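Local coordinates for protein oligopeptide ABC transporter OppAIV (Borrelia burgdorferi B31, PDB 4GL8) that probably binds oligopeptides in the periplasm as the solute-binding component of an ABC transporter that carries peptides into the cell, at residues A[108-120]-A[149-162]. Residues are numbered along the deposited sequence; the frame is centred on the assembly and turned at random.
Sequences TAEGIRKSYLRIL and ESELGIKALDEKTL
Ala109, in the first turn of helix 109-119, is packed tightly against the hairpin formed by strands 154-156 and 161-162. Its CB lies 3.3 Å from Thr161 O, with Ala156 CB and Leu162 CB beside it. The backbone N of Ala109 donates to Glu159 O at 2.9 Å. That donor stands 35° out of the carbonyl plane, so the turn carbonyl is met from above. Separately, Thr108 OG1 caps the helix by accepting from Gly111 N; the helix start is thus held by its own cap and by the turn.

Farther along, Ile154 CD1 presses on Tyr116 CB at 3.4 Å and approaches the ring obliquely; Ile112 CG2 meets Leu162 CD2, while Leu120 and Leu152 touch tip to tip.

The solvent side is polar: Glu110 and Glu159 are exposed, Arg113 and Glu149 partly so, and a water accepts from Glu110 N. Arg113, its CG anti to the backbone N (chi1 -177°) and its chain extended to NE, runs past Ile154 O to place its guanidinium between two glutamates. NH2 faces Glu149 OE1 in a salt bridge whose modelled length is too short to trust in detail. NH1 forms a salt bridge with Glu110 OE2, in the guanidinium plane, but its hydrogen bond is weak, the N-H being well off line.

This is helix-on-sheet packing, centred about 26 Å from the chain centre. The helix runs nearly antiparallel to strand 154-156 (154°, axes 7.3 Å apart), against one face of a five-stranded antiparallel sheet at its edge, where strand 154-158 is outermost and 161-165 its neighbour. Tyr142 of helix 139-143 touches Leu117 and Glu149, whereas helix 187-193 meets Lys114 and Arg118.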
loop_
_atom_site.group_PDB
_atom_site.type_symbol
_atom_site.label_atom_id
_atom_site.label_comp_id
_atom_site.label_asym_id
_atom_site.label_seq_id
_atom_site.Cartn_x
_atom_site.Cartn_y
_atom_site.Cartn_z
ATOM N N THR A 108 -8.652 -9.640 -24.549
ATOM C CA THR A 108 -8.211 -10.977 -24.871
ATOM C C THR A 108 -6.984 -11.299 -24.001
ATOM O O THR A 108 -6.329 -10.395 -23.449
ATOM C CB THR A 108 -7.723 -11.043 -26.319
ATOM O OG1 THR A 108 -6.623 -10.142 -26.455
ATOM C CG2 THR A 108 -8.833 -10.668 -27.336
ATOM N N ALA A 109 -6.641 -12.584 -23.916
ATOM C CA ALA A 109 -5.465 -13.004 -23.147
ATOM C C ALA A 109 -4.165 -12.433 -23.746
ATOM O O ALA A 109 -3.216 -12.184 -23.021
ATOM C CB ALA A 109 -5.396 -14.515 -23.076
ATOM N N GLU A 110 -4.134 -12.237 -25.062
ATOM C CA GLU A 110 -2.999 -11.565 -25.713
ATOM C C GLU A 110 -2.904 -10.080 -25.317
ATOM O O GLU A 110 -1.820 -9.560 -25.088
ATOM C CB GLU A 110 -3.075 -11.739 -27.246
ATOM C CG GLU A 110 -1.930 -11.101 -28.034
ATOM C CD GLU A 110 -0.586 -11.767 -27.775
ATOM O OE1 GLU A 110 -0.501 -13.003 -27.599
ATOM O OE2 GLU A 110 0.425 -11.054 -27.758
ATOM N N GLY A 111 -4.028 -9.395 -25.218
ATOM C CA GLY A 111 -4.002 -8.030 -24.672
ATOM C C GLY A 111 -3.470 -7.936 -23.238
ATOM O O GLY A 111 -2.746 -7.003 -22.851
ATOM N N ILE A 112 -3.786 -8.927 -22.436
ATOM C CA ILE A 112 -3.313 -8.916 -21.077
ATOM C C ILE A 112 -1.814 -9.212 -21.050
ATOM O O ILE A 112 -1.024 -8.595 -20.319
ATOM C CB ILE A 112 -4.105 -9.911 -20.236
ATOM C CG1 ILE A 112 -5.549 -9.454 -20.138
ATOM C CG2 ILE A 112 -3.500 -10.044 -18.843
ATOM C CD1 ILE A 112 -6.444 -10.496 -19.504
ATOM N N ARG A 113 -1.412 -10.140 -21.884
ATOM C CA ARG A 113 -0.020 -10.451 -22.014
ATOM C C ARG A 113 0.825 -9.233 -22.442
ATOM O O ARG A 113 1.891 -8.990 -21.901
ATOM C CB ARG A 113 0.112 -11.575 -23.010
ATOM C CG ARG A 113 1.534 -12.029 -23.173
ATOM C CD ARG A 113 1.672 -13.110 -24.203
ATOM N NE ARG A 113 3.037 -12.979 -24.625
ATOM C CZ ARG A 113 3.456 -12.303 -25.683
ATOM N NH1 ARG A 113 2.633 -11.754 -26.565
ATOM N NH2 ARG A 113 4.740 -12.237 -25.858
ATOM N N LYS A 114 0.343 -8.493 -23.421
ATOM C CA LYS A 114 0.976 -7.247 -23.891
ATOM C C LYS A 114 1.059 -6.185 -22.767
ATOM O O LYS A 114 2.041 -5.426 -22.654
ATOM C CB LYS A 114 0.184 -6.711 -25.105
ATOM N N SER A 115 0.043 -6.168 -21.906
ATOM C CA SER A 115 0.065 -5.346 -20.717
ATOM C C SER A 115 1.224 -5.710 -19.773
ATOM O O SER A 115 2.000 -4.827 -19.317
ATOM C CB SER A 115 -1.266 -5.466 -19.985
ATOM O OG SER A 115 -1.204 -4.748 -18.779
ATOM N N TYR A 116 1.383 -7.001 -19.498
ATOM C CA TYR A 116 2.522 -7.446 -18.684
ATOM C C TYR A 116 3.839 -7.125 -19.315
ATOM O O TYR A 116 4.770 -6.738 -18.599
ATOM C CB TYR A 116 2.454 -8.920 -18.310
ATOM C CG TYR A 116 1.439 -9.159 -17.224
ATOM C CD1 TYR A 116 1.660 -8.708 -15.925
ATOM C CD2 TYR A 116 0.260 -9.822 -17.484
ATOM C CE1 TYR A 116 0.714 -8.925 -14.917
ATOM C CE2 TYR A 116 -0.675 -10.041 -16.485
ATOM C CZ TYR A 116 -0.443 -9.599 -15.212
ATOM O OH TYR A 116 -1.386 -9.835 -14.228
ATOM N N LEU A 117 3.909 -7.198 -20.642
ATOM C CA LEU A 117 5.148 -6.793 -21.319
ATOM C C LEU A 117 5.539 -5.325 -21.078
ATOM O O LEU A 117 6.719 -5.023 -20.917
ATOM C CB LEU A 117 5.095 -7.077 -22.820
ATOM C CG LEU A 117 4.949 -8.528 -23.294
ATOM C CD1 LEU A 117 4.934 -8.509 -24.808
ATOM C CD2 LEU A 117 6.040 -9.446 -22.807
ATOM N N ARG A 118 4.569 -4.413 -21.061
ATOM C CA ARG A 118 4.853 -3.002 -20.724
ATOM C C ARG A 118 5.472 -2.839 -19.325
ATOM O O ARG A 118 6.446 -2.098 -19.186
ATOM C CB ARG A 118 3.585 -2.137 -20.840
ATOM C CG ARG A 118 3.713 -0.707 -20.288
ATOM C CD ARG A 118 2.423 0.073 -20.528
ATOM N NE ARG A 118 2.534 1.496 -20.233
ATOM C CZ ARG A 118 2.041 2.119 -19.154
ATOM N NH1 ARG A 118 1.392 1.452 -18.181
ATOM N NH2 ARG A 118 2.202 3.445 -19.035
ATOM N N ILE A 119 4.933 -3.476 -18.279
ATOM C CA ILE A 119 5.495 -3.234 -16.947
ATOM C C ILE A 119 6.881 -3.862 -16.808
ATOM O O ILE A 119 7.673 -3.426 -15.990
ATOM C CB ILE A 119 4.570 -3.658 -15.788
ATOM C CG1 ILE A 119 5.094 -3.095 -14.475
ATOM C CG2 ILE A 119 4.438 -5.181 -15.706
ATOM C CD1 ILE A 119 4.114 -3.255 -13.337
ATOM N N LEU A 120 7.181 -4.854 -17.647
ATOM C CA LEU A 120 8.500 -5.487 -17.665
ATOM C C LEU A 120 9.462 -4.807 -18.618
ATOM O O LEU A 120 10.572 -5.308 -18.831
ATOM C CB LEU A 120 8.370 -6.966 -18.018
ATOM C CG LEU A 120 7.697 -7.787 -16.913
ATOM C CD1 LEU A 120 7.159 -9.111 -17.444
ATOM C CD2 LEU A 120 8.674 -8.037 -15.780
ATOM N N GLU A 149 10.928 -12.865 -25.232
ATOM C CA GLU A 149 9.512 -12.682 -24.933
ATOM C C GLU A 149 8.737 -14.022 -24.882
ATOM O O GLU A 149 7.880 -14.218 -24.038
ATOM C CB GLU A 149 8.928 -11.798 -26.028
ATOM C CG GLU A 149 7.693 -11.032 -25.678
ATOM C CD GLU A 149 7.075 -10.338 -26.890
ATOM O OE1 GLU A 149 6.021 -10.806 -27.379
ATOM O OE2 GLU A 149 7.647 -9.320 -27.346
ATOM N N SER A 150 9.070 -14.950 -25.775
ATOM C CA SER A 150 8.391 -16.252 -25.840
ATOM C C SER A 150 8.689 -17.182 -24.623
ATOM O O SER A 150 7.882 -18.058 -24.316
ATOM C CB SER A 150 8.737 -16.971 -27.157
ATOM O OG SER A 150 9.984 -17.641 -27.037
ATOM N N GLU A 151 9.837 -16.968 -23.969
ATOM C CA GLU A 151 10.261 -17.721 -22.775
ATOM C C GLU A 151 9.728 -17.162 -21.453
ATOM O O GLU A 151 10.000 -17.724 -20.390
ATOM C CB GLU A 151 11.782 -17.730 -22.676
ATOM N N LEU A 152 9.012 -16.041 -21.512
ATOM C CA LEU A 152 8.438 -15.420 -20.323
ATOM C C LEU A 152 7.254 -16.251 -19.877
ATOM O O LEU A 152 6.471 -16.706 -20.707
ATOM C CB LEU A 152 7.980 -13.982 -20.640
ATOM C CG LEU A 152 7.233 -13.214 -19.556
ATOM C CD1 LEU A 152 8.116 -12.859 -18.362
ATOM C CD2 LEU A 152 6.658 -11.945 -20.151
ATOM N N GLY A 153 7.101 -16.426 -18.572
ATOM C CA GLY A 153 6.021 -17.231 -18.032
ATOM C C GLY A 153 4.632 -16.632 -18.044
ATOM O O GLY A 153 3.899 -16.732 -17.063
ATOM N N ILE A 154 4.253 -16.022 -19.158
ATOM C CA ILE A 154 2.913 -15.439 -19.334
ATOM C C ILE A 154 2.561 -15.783 -20.766
ATOM O O ILE A 154 3.299 -15.406 -21.683
ATOM C CB ILE A 154 2.911 -13.902 -19.134
ATOM C CG1 ILE A 154 3.443 -13.529 -17.750
ATOM C CG2 ILE A 154 1.511 -13.307 -19.271
ATOM C CD1 ILE A 154 3.532 -12.029 -17.499
ATOM N N LYS A 155 1.498 -16.553 -20.974
ATOM C CA LYS A 155 1.160 -16.972 -22.321
ATOM C C LYS A 155 -0.325 -16.868 -22.580
ATOM O O LYS A 155 -1.128 -17.114 -21.695
ATOM C CB LYS A 155 1.608 -18.411 -22.556
ATOM C CG LYS A 155 3.108 -18.610 -22.606
ATOM C CD LYS A 155 3.383 -20.098 -22.693
ATOM C CE LYS A 155 4.850 -20.402 -22.898
ATOM N NZ LYS A 155 5.020 -21.857 -23.114
ATOM N N ALA A 156 -0.665 -16.501 -23.804
ATOM C CA ALA A 156 -2.031 -16.456 -24.282
ATOM C C ALA A 156 -2.285 -17.776 -24.988
ATOM O O ALA A 156 -1.866 -17.954 -26.109
ATOM C CB ALA A 156 -2.197 -15.295 -25.250
ATOM N N LEU A 157 -2.917 -18.723 -24.300
ATOM C CA LEU A 157 -3.146 -20.051 -24.851
ATOM C C LEU A 157 -4.228 -20.026 -25.946
ATOM O O LEU A 157 -4.195 -20.795 -26.876
ATOM C CB LEU A 157 -3.513 -21.027 -23.730
ATOM C CG LEU A 157 -2.474 -21.251 -22.603
ATOM C CD1 LEU A 157 -2.911 -22.392 -21.672
ATOM C CD2 LEU A 157 -1.052 -21.491 -23.107
ATOM N N ASP A 158 -5.187 -19.129 -25.794
ATOM C CA ASP A 158 -6.141 -18.746 -26.826
ATOM C C ASP A 158 -6.720 -17.409 -26.364
ATOM O O ASP A 158 -6.193 -16.808 -25.413
ATOM C CB ASP A 158 -7.218 -19.812 -27.019
ATOM C CG ASP A 158 -7.985 -20.136 -25.745
ATOM O OD1 ASP A 158 -8.325 -19.249 -24.943
ATOM O OD2 ASP A 158 -8.287 -21.306 -25.555
ATOM N N GLU A 159 -7.795 -16.954 -26.988
ATOM C CA GLU A 159 -8.353 -15.632 -26.673
ATOM C C GLU A 159 -8.841 -15.499 -25.261
ATOM O O GLU A 159 -8.746 -14.436 -24.685
ATOM C CB GLU A 159 -9.541 -15.298 -27.554
ATOM C CG GLU A 159 -9.165 -14.793 -28.916
ATOM C CD GLU A 159 -10.222 -13.849 -29.468
ATOM O OE1 GLU A 159 -11.354 -13.756 -28.896
ATOM O OE2 GLU A 159 -9.897 -13.189 -30.474
ATOM N N LYS A 160 -9.424 -16.565 -24.728
ATOM C CA LYS A 160 -10.014 -16.520 -23.389
ATOM C C LYS A 160 -9.185 -17.303 -22.377
ATOM O O LYS A 160 -9.725 -17.738 -21.364
ATOM C CB LYS A 160 -11.420 -17.105 -23.404
ATOM C CG LYS A 160 -12.392 -16.517 -24.425
ATOM C CD LYS A 160 -13.799 -16.968 -24.045
ATOM C CE LYS A 160 -14.699 -17.225 -25.227
ATOM N NZ LYS A 160 -15.391 -15.950 -25.575
ATOM N N THR A 161 -7.899 -17.521 -22.641
ATOM C CA THR A 161 -7.105 -18.345 -21.739
ATOM C C THR A 161 -5.699 -17.811 -21.524
ATOM O O THR A 161 -4.895 -17.698 -22.457
ATOM C CB THR A 161 -7.061 -19.806 -22.207
ATOM O OG1 THR A 161 -8.377 -20.224 -22.613
ATOM C CG2 THR A 161 -6.607 -20.696 -21.086
ATOM N N LEU A 162 -5.394 -17.493 -20.271
ATOM C CA LEU A 162 -4.092 -16.883 -19.930
ATOM C C LEU A 162 -3.350 -17.801 -18.986
ATOM O O LEU A 162 -3.898 -18.230 -17.980
ATOM C CB LEU A 162 -4.281 -15.519 -19.292
ATOM C CG LEU A 162 -2.961 -14.789 -18.998
ATOM C CD1 LEU A 162 -2.443 -14.120 -20.256
ATOM C CD2 LEU A 162 -3.119 -13.777 -17.898
HETATM O O HOH W 1 -5.458 -13.851 -27.026
#